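Iota-carrageenase (Alteromonas sp., PDB 1H80) hydrolyses the beta-1,4 linkages within iota-carrageenan, a sulfated galactan of red algal cell walls, inverting the anomeric configuration as it cuts. Local coordinates at residues A9-A14 / A199-F204; L137-N142 / R170-R175. One frame throughout, in Å; residues are numbered along the deposited sequence.

Contact 1. Residues A9-A14 / A199-F204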
loop_
_atom_site.group_PDB
_atom_site.type_symbol
_atom_site.label_atom_id
_atom_site.label_comp_id
_atom_site.label_asym_id
_atom_site.label_seq_id
_atom_site.Cartn_x
_atom_site.Cartn_y
_atom_site.Cartn_z
ATOM N N ALA A 9 -19.662 -4.041 10.871
ATOM C CA ALA A 9 -19.510 -4.834 12.087
ATOM C C ALA A 9 -18.901 -6.211 11.840
ATOM O O ALA A 9 -18.550 -6.918 12.785
ATOM C CB ALA A 9 -20.858 -4.973 12.795
ATOM N N ASP A 10 -18.794 -6.607 10.576
ATOM C CA ASP A 10 -18.181 -7.890 10.257
ATOM C C ASP A 10 -16.670 -7.750 10.425
ATOM O O ASP A 10 -15.951 -8.745 10.534
ATOM C CB ASP A 10 -18.463 -8.298 8.809
ATOM C CG ASP A 10 -19.913 -8.656 8.563
ATOM O OD1 ASP A 10 -20.592 -9.101 9.513
ATOM O OD2 ASP A 10 -20.366 -8.513 7.404
ATOM N N PHE A 11 -16.197 -6.507 10.456
ATOM C CA PHE A 11 -14.770 -6.236 10.563
ATOM C C PHE A 11 -14.362 -5.580 11.868
ATOM O O PHE A 11 -13.393 -5.985 12.505
ATOM C CB PHE A 11 -14.333 -5.321 9.417
ATOM C CG PHE A 11 -14.672 -5.849 8.060
ATOM C CD1 PHE A 11 -13.840 -6.767 7.430
ATOM C CD2 PHE A 11 -15.833 -5.438 7.416
ATOM C CE1 PHE A 11 -14.156 -7.271 6.175
ATOM C CE2 PHE A 11 -16.161 -5.938 6.157
ATOM C CZ PHE A 11 -15.320 -6.857 5.534
ATOM N N TYR A 12 -15.106 -4.557 12.259
ATOM C CA TYR A 12 -14.786 -3.810 13.465
ATOM C C TYR A 12 -15.998 -3.602 14.354
ATOM O O TYR A 12 -17.076 -3.253 13.876
ATOM C CB TYR A 12 -14.211 -2.450 13.075
ATOM C CG TYR A 12 -13.943 -1.540 14.247
ATOM C CD1 TYR A 12 -12.923 -1.820 15.149
ATOM C CD2 TYR A 12 -14.732 -0.411 14.470
ATOM C CE1 TYR A 12 -12.693 -1.003 16.249
ATOM C CE2 TYR A 12 -14.509 0.414 15.565
ATOM C CZ TYR A 12 -13.489 0.111 16.451
ATOM O OH TYR A 12 -13.266 0.917 17.541
ATOM N N VAL A 13 -15.806 -3.816 15.650
ATOM C CA VAL A 13 -16.867 -3.628 16.629
ATOM C C VAL A 13 -16.387 -2.573 17.610
ATOM O O VAL A 13 -15.414 -2.779 18.340
ATOM C CB VAL A 13 -17.171 -4.931 17.386
ATOM C CG1 VAL A 13 -18.231 -4.675 18.456
ATOM C CG2 VAL A 13 -17.651 -5.986 16.408
ATOM N N ALA A 14 -17.067 -1.433 17.609
ATOM C CA ALA A 14 -16.709 -0.330 18.486
ATOM C C ALA A 14 -17.094 -0.605 19.932
ATOM O O ALA A 14 -17.983 -1.410 20.210
ATOM C CB ALA A 14 -17.393 0.944 18.010
ATOM N N ALA A 199 -2.714 -10.570 6.645
ATOM C CA ALA A 199 -3.984 -9.983 7.042
ATOM C C ALA A 199 -5.146 -10.936 6.844
ATOM O O ALA A 199 -5.163 -11.735 5.911
ATOM C CB ALA A 199 -4.229 -8.700 6.249
ATOM N N ASP A 200 -6.119 -10.841 7.740
ATOM C CA ASP A 200 -7.314 -11.661 7.662
ATOM C C ASP A 200 -8.513 -10.796 7.999
ATOM O O ASP A 200 -8.519 -10.105 9.013
ATOM C CB ASP A 200 -7.241 -12.823 8.652
ATOM C CG ASP A 200 -6.395 -13.971 8.147
ATOM O OD1 ASP A 200 -6.886 -14.747 7.298
ATOM O OD2 ASP A 200 -5.238 -14.092 8.594
ATOM N N ASN A 201 -9.511 -10.819 7.125
ATOM C CA ASN A 201 -10.743 -10.076 7.332
ATOM C C ASN A 201 -10.527 -8.586 7.575
ATOM O O ASN A 201 -10.843 -8.058 8.643
ATOM C CB ASN A 201 -11.516 -10.685 8.500
ATOM C CG ASN A 201 -12.957 -10.245 8.529
ATOM O OD1 ASN A 201 -13.627 -10.231 7.497
ATOM N ND2 ASN A 201 -13.451 -9.896 9.712
ATOM N N ILE A 202 -9.985 -7.918 6.568
ATOM C CA ILE A 202 -9.745 -6.486 6.644
ATOM C C ILE A 202 -10.549 -5.821 5.538
ATOM O O ILE A 202 -10.674 -6.364 4.437
ATOM C CB ILE A 202 -8.253 -6.141 6.423
ATOM C CG1 ILE A 202 -7.370 -6.936 7.393
ATOM C CG2 ILE A 202 -8.038 -4.640 6.583
ATOM C CD1 ILE A 202 -7.620 -6.643 8.860
ATOM N N LEU A 203 -11.118 -4.662 5.845
ATOM C CA LEU A 203 -11.874 -3.895 4.869
ATOM C C LEU A 203 -11.088 -2.624 4.587
ATOM O O LEU A 203 -10.755 -1.883 5.509
ATOM C CB LEU A 203 -13.263 -3.531 5.410
ATOM C CG LEU A 203 -14.023 -2.482 4.584
ATOM C CD1 LEU A 203 -14.301 -3.014 3.185
ATOM C CD2 LEU A 203 -15.325 -2.124 5.284
ATOM N N PHE A 204 -10.763 -2.407 3.315
ATOM C CA PHE A 204 -10.038 -1.216 2.866
ATOM C C PHE A 204 -11.074 -0.413 2.096
ATOM O O PHE A 204 -11.670 -0.914 1.141
ATOM C CB PHE A 204 -8.888 -1.609 1.939
ATOM C CG PHE A 204 -7.801 -2.382 2.624
ATOM C CD1 PHE A 204 -6.845 -1.724 3.390
ATOM C CD2 PHE A 204 -7.733 -3.765 2.512
ATOM C CE1 PHE A 204 -5.835 -2.431 4.035
ATOM C CE2 PHE A 204 -6.725 -4.487 3.154
ATOM C CZ PHE A 204 -5.774 -3.817 3.917
#

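Contact 2. Residues L137-N142 / R170-R175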
loop_
_atom_site.group_PDB
_atom_site.type_symbol
_atom_site.label_atom_id
_atom_site.label_comp_id
_atom_site.label_asym_id
_atom_site.label_seq_id
_atom_site.Cartn_x
_atom_site.Cartn_y
_atom_site.Cartn_z
ATOM N N LEU A 137 1.395 -2.193 11.308
ATOM C CA LEU A 137 0.494 -3.061 12.051
ATOM C C LEU A 137 1.080 -4.451 12.201
ATOM O O LEU A 137 1.735 -4.962 11.292
ATOM C CB LEU A 137 -0.851 -3.157 11.331
ATOM C CG LEU A 137 -1.482 -1.829 10.901
ATOM C CD1 LEU A 137 -2.798 -2.109 10.201
ATOM C CD2 LEU A 137 -1.694 -0.927 12.113
ATOM N N GLY A 138 0.838 -5.050 13.363
ATOM C CA GLY A 138 1.315 -6.391 13.635
ATOM C C GLY A 138 0.201 -7.213 14.256
ATOM O O GLY A 138 -0.834 -7.459 13.626
ATOM N N ASP A 139 0.408 -7.634 15.499
ATOM C CA ASP A 139 -0.573 -8.439 16.212
ATOM C C ASP A 139 -1.672 -7.559 16.798
ATOM O O ASP A 139 -1.681 -7.262 17.997
ATOM C CB ASP A 139 0.106 -9.223 17.335
ATOM C CG ASP A 139 -0.782 -10.313 17.903
ATOM O OD1 ASP A 139 -2.007 -10.297 17.647
ATOM O OD2 ASP A 139 -0.252 -11.188 18.619
ATOM N N VAL A 140 -2.593 -7.144 15.937
ATOM C CA VAL A 140 -3.708 -6.308 16.349
ATOM C C VAL A 140 -4.992 -6.843 15.729
ATOM O O VAL A 140 -5.008 -7.248 14.569
ATOM C CB VAL A 140 -3.479 -4.826 15.928
ATOM C CG1 VAL A 140 -3.225 -4.727 14.433
ATOM C CG2 VAL A 140 -4.682 -3.980 16.316
ATOM N N ARG A 141 -6.056 -6.875 16.526
ATOM C CA ARG A 141 -7.354 -7.352 16.057
ATOM C C ARG A 141 -8.435 -6.413 16.537
ATOM O O ARG A 141 -8.336 -5.852 17.632
ATOM C CB ARG A 141 -7.647 -8.752 16.580
ATOM C CG ARG A 141 -6.597 -9.759 16.202
ATOM C CD ARG A 141 -6.993 -11.150 16.633
ATOM N NE ARG A 141 -5.880 -12.065 16.432
ATOM C CZ ARG A 141 -5.912 -13.359 16.721
ATOM N NH1 ARG A 141 -7.011 -13.907 17.225
ATOM N NH2 ARG A 141 -4.835 -14.101 16.513
ATOM N N ASN A 142 -9.467 -6.277 15.710
ATOM C CA ASN A 142 -10.610 -5.412 15.951
ATOM C C ASN A 142 -10.130 -3.975 16.019
ATOM O O ASN A 142 -10.046 -3.367 17.090
ATOM C CB ASN A 142 -11.347 -5.785 17.234
ATOM C CG ASN A 142 -12.695 -5.115 17.315
ATOM O OD1 ASN A 142 -13.404 -5.030 16.314
ATOM N ND2 ASN A 142 -13.056 -4.630 18.492
ATOM N N ARG A 170 6.754 -17.937 15.950
ATOM C CA ARG A 170 5.911 -17.901 14.761
ATOM C C ARG A 170 5.511 -16.474 14.417
ATOM O O ARG A 170 5.817 -15.540 15.160
ATOM C CB ARG A 170 4.653 -18.742 14.967
ATOM C CG ARG A 170 3.803 -18.304 16.143
ATOM C CD ARG A 170 2.373 -18.726 15.926
ATOM N NE ARG A 170 1.867 -18.129 14.697
ATOM C CZ ARG A 170 1.341 -18.811 13.684
ATOM N NH1 ARG A 170 1.236 -20.130 13.744
ATOM N NH2 ARG A 170 0.939 -18.168 12.597
ATOM N N LEU A 171 4.826 -16.314 13.290
ATOM C CA LEU A 171 4.391 -14.993 12.855
ATOM C C LEU A 171 2.967 -14.674 13.272
ATOM O O LEU A 171 2.114 -15.553 13.381
ATOM C CB LEU A 171 4.502 -14.863 11.337
ATOM C CG LEU A 171 5.896 -15.072 10.748
ATOM C CD1 LEU A 171 5.853 -14.718 9.272
ATOM C CD2 LEU A 171 6.916 -14.214 11.482
ATOM N N HIS A 172 2.727 -13.391 13.497
ATOM C CA HIS A 172 1.422 -12.898 13.897
ATOM C C HIS A 172 1.115 -11.694 13.027
ATOM O O HIS A 172 2.021 -10.990 12.593
ATOM C CB HIS A 172 1.458 -12.476 15.362
ATOM C CG HIS A 172 1.905 -13.566 16.282
ATOM N ND1 HIS A 172 1.040 -14.509 16.794
ATOM C CD2 HIS A 172 3.135 -13.891 16.742
ATOM C CE1 HIS A 172 1.719 -15.369 17.533
ATOM N NE2 HIS A 172 2.992 -15.018 17.517
ATOM N N TRP A 173 -0.162 -11.464 12.761
ATOM C CA TRP A 173 -0.545 -10.328 11.942
ATOM C C TRP A 173 -1.959 -9.913 12.280
ATOM O O TRP A 173 -2.613 -10.552 13.100
ATOM C CB TRP A 173 -0.394 -10.660 10.456
ATOM C CG TRP A 173 -1.152 -11.856 10.008
ATOM C CD1 TRP A 173 -2.449 -11.897 9.604
ATOM C CD2 TRP A 173 -0.662 -13.198 9.932
ATOM N NE1 TRP A 173 -2.804 -13.182 9.278
ATOM C CE2 TRP A 173 -1.724 -14.003 9.470
ATOM C CE3 TRP A 173 0.573 -13.799 10.210
ATOM C CZ2 TRP A 173 -1.591 -15.382 9.279
ATOM C CZ3 TRP A 173 0.704 -15.171 10.020
ATOM C CH2 TRP A 173 -0.371 -15.943 9.561
ATOM N N SER A 174 -2.434 -8.849 11.648
ATOM C CA SER A 174 -3.753 -8.336 11.980
ATOM C C SER A 174 -4.959 -9.050 11.398
ATOM O O SER A 174 -4.893 -9.705 10.353
ATOM C CB SER A 174 -3.828 -6.842 11.650
ATOM O OG SER A 174 -3.811 -6.609 10.254
ATOM N N ARG A 175 -6.070 -8.914 12.112
ATOM C CA ARG A 175 -7.331 -9.510 11.712
ATOM C C ARG A 175 -8.451 -8.601 12.179
ATOM O O ARG A 175 -8.325 -7.923 13.200
ATOM C CB ARG A 175 -7.550 -10.861 12.389
ATOM C CG ARG A 175 -6.347 -11.750 12.500
ATOM C CD ARG A 175 -6.715 -12.949 13.365
ATOM N NE ARG A 175 -7.686 -13.826 12.719
ATOM C CZ ARG A 175 -7.406 -14.655 11.715
ATOM N NH1 ARG A 175 -6.176 -14.732 11.228
ATOM N NH2 ARG A 175 -8.362 -15.411 11.193
HETATM O O HOH W 1 -3.371 -11.358 15.574
HETATM O O HOH W 2 -1.655 -13.920 16.943
#

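Contact 1. Residues A9-A14 / A199-F204
Phe-11 lays one face of its ring over Leu-203, whose CB sits above the centre of the ring, 3.6 Å from the centroid and 3° off the ring normal. This is a CH-pi contact of nearly ideal placement. CD2 of Leu-203 adds to it, reaching Phe-11 CD2 and CE2. The two side chains cross at about a right angle. Phe-11 CG is anti to its own carbonyl carbon; the end of the side chain comes nearer the strand. Tyr-6 meets the same ring edge-to-face, and Ile-178 of strand 177-185 also touches it. The fold here is a parallel beta-helix: the chain turns a corner at Asp-200 and Asn-201 before strand 202-210 begins, and the irregular N-terminal segment is laid against that corner from outside.

The polar part belongs to Asn-201. Its CG is anti to the backbone N (chi1 -163°), and ND2 donates to Asp-10 O at 2.9 Å with an N-H...O angle of 158°. The acceptor lies in the amide plane, while the donor is tilted somewhat from the carbonyl plane of Asp-10. ND2 also hydrogen-bonds to Asn-176 OD1. On the other branch, Asn-201 OD1 comes within 3.3 Å of Phe-11 CE1, obliquely to the ring, and accepts a hydrogen bond from a bound glycerol, probably from the crystallisation liquor.

Contact 2. Residues L137-N142 / R170-R175
Arg-141 and Arg-175 run side by side and point the same way, and Arg-141 is the one to follow. Its CB lies 3.5 Å from Arg-175 O, and CG passes that oxygen and Arg-175 CB more loosely. From CG to NE the chain is extended, with CD anti to CA (chi2 -175°), and Arg-141 CD packs 3.7 Å from Arg-175 CD. At the tip, Arg-175 CD sits over one face of the Arg-141 guanidinium, toward its rim, 3.3 Å from NE. The two guanidinium planes are turned 58° apart. Arg-175 bends at chi3, and its NH1 forms a salt bridge with Asp-200. Arg-141 NE donates to water 1 at 2.7 Å; that water in turn donates to Asp-139 OD1 and Trp-173 O. An alanine in place of Arg-141 would probably leave this water without its nitrogen partner and open a gap beside the aliphatic part of Arg-175.

Beneath these side chains, the backbones form a parallel bridge between Arg-141 and Arg-175, within the right-handed beta-helix expected of this pectate lyase-like family. Arg-175 N donates to Val-140 O at 3.2 Å, and Asn-142 N donates to Arg-175 O at the same length. Val-140 CG1 meets Ser-174 CB at 3.5 Å. Ahead of the paired residues, the planes of the Asp-139 carboxylate and the His-172 ring are nearly parallel, 1° apart, with OD2 3.9 Å from His-172 CB. Asp-139 OD2 and OD1 form salt bridges with Arg-167 and Arg-109, respectively.

How the contacts relate
From the N terminus, the chain first passes through 9-14, a loop ahead of strand 20-23, and then winds through the early strands of the beta-helix to 137-142. Contact 2 closes a short loop, with 27 residues before 170-175. Contact 1 closes later, when the chain arrives at 199-204, so contact 2 is nested inside the long loop that contact 1 makes. Contact 2 joins neighbouring strands of the helix wall, while contact 1 ties the N-terminal segment to a corner further along. Their centres are 12 Å apart, and they meet directly: Asp-200 OD2 lies 2.7 Å from Trp-173 NE1, and Val-13 N 2.8 Å from Asn-142 OD1, both probable hydrogen bonds.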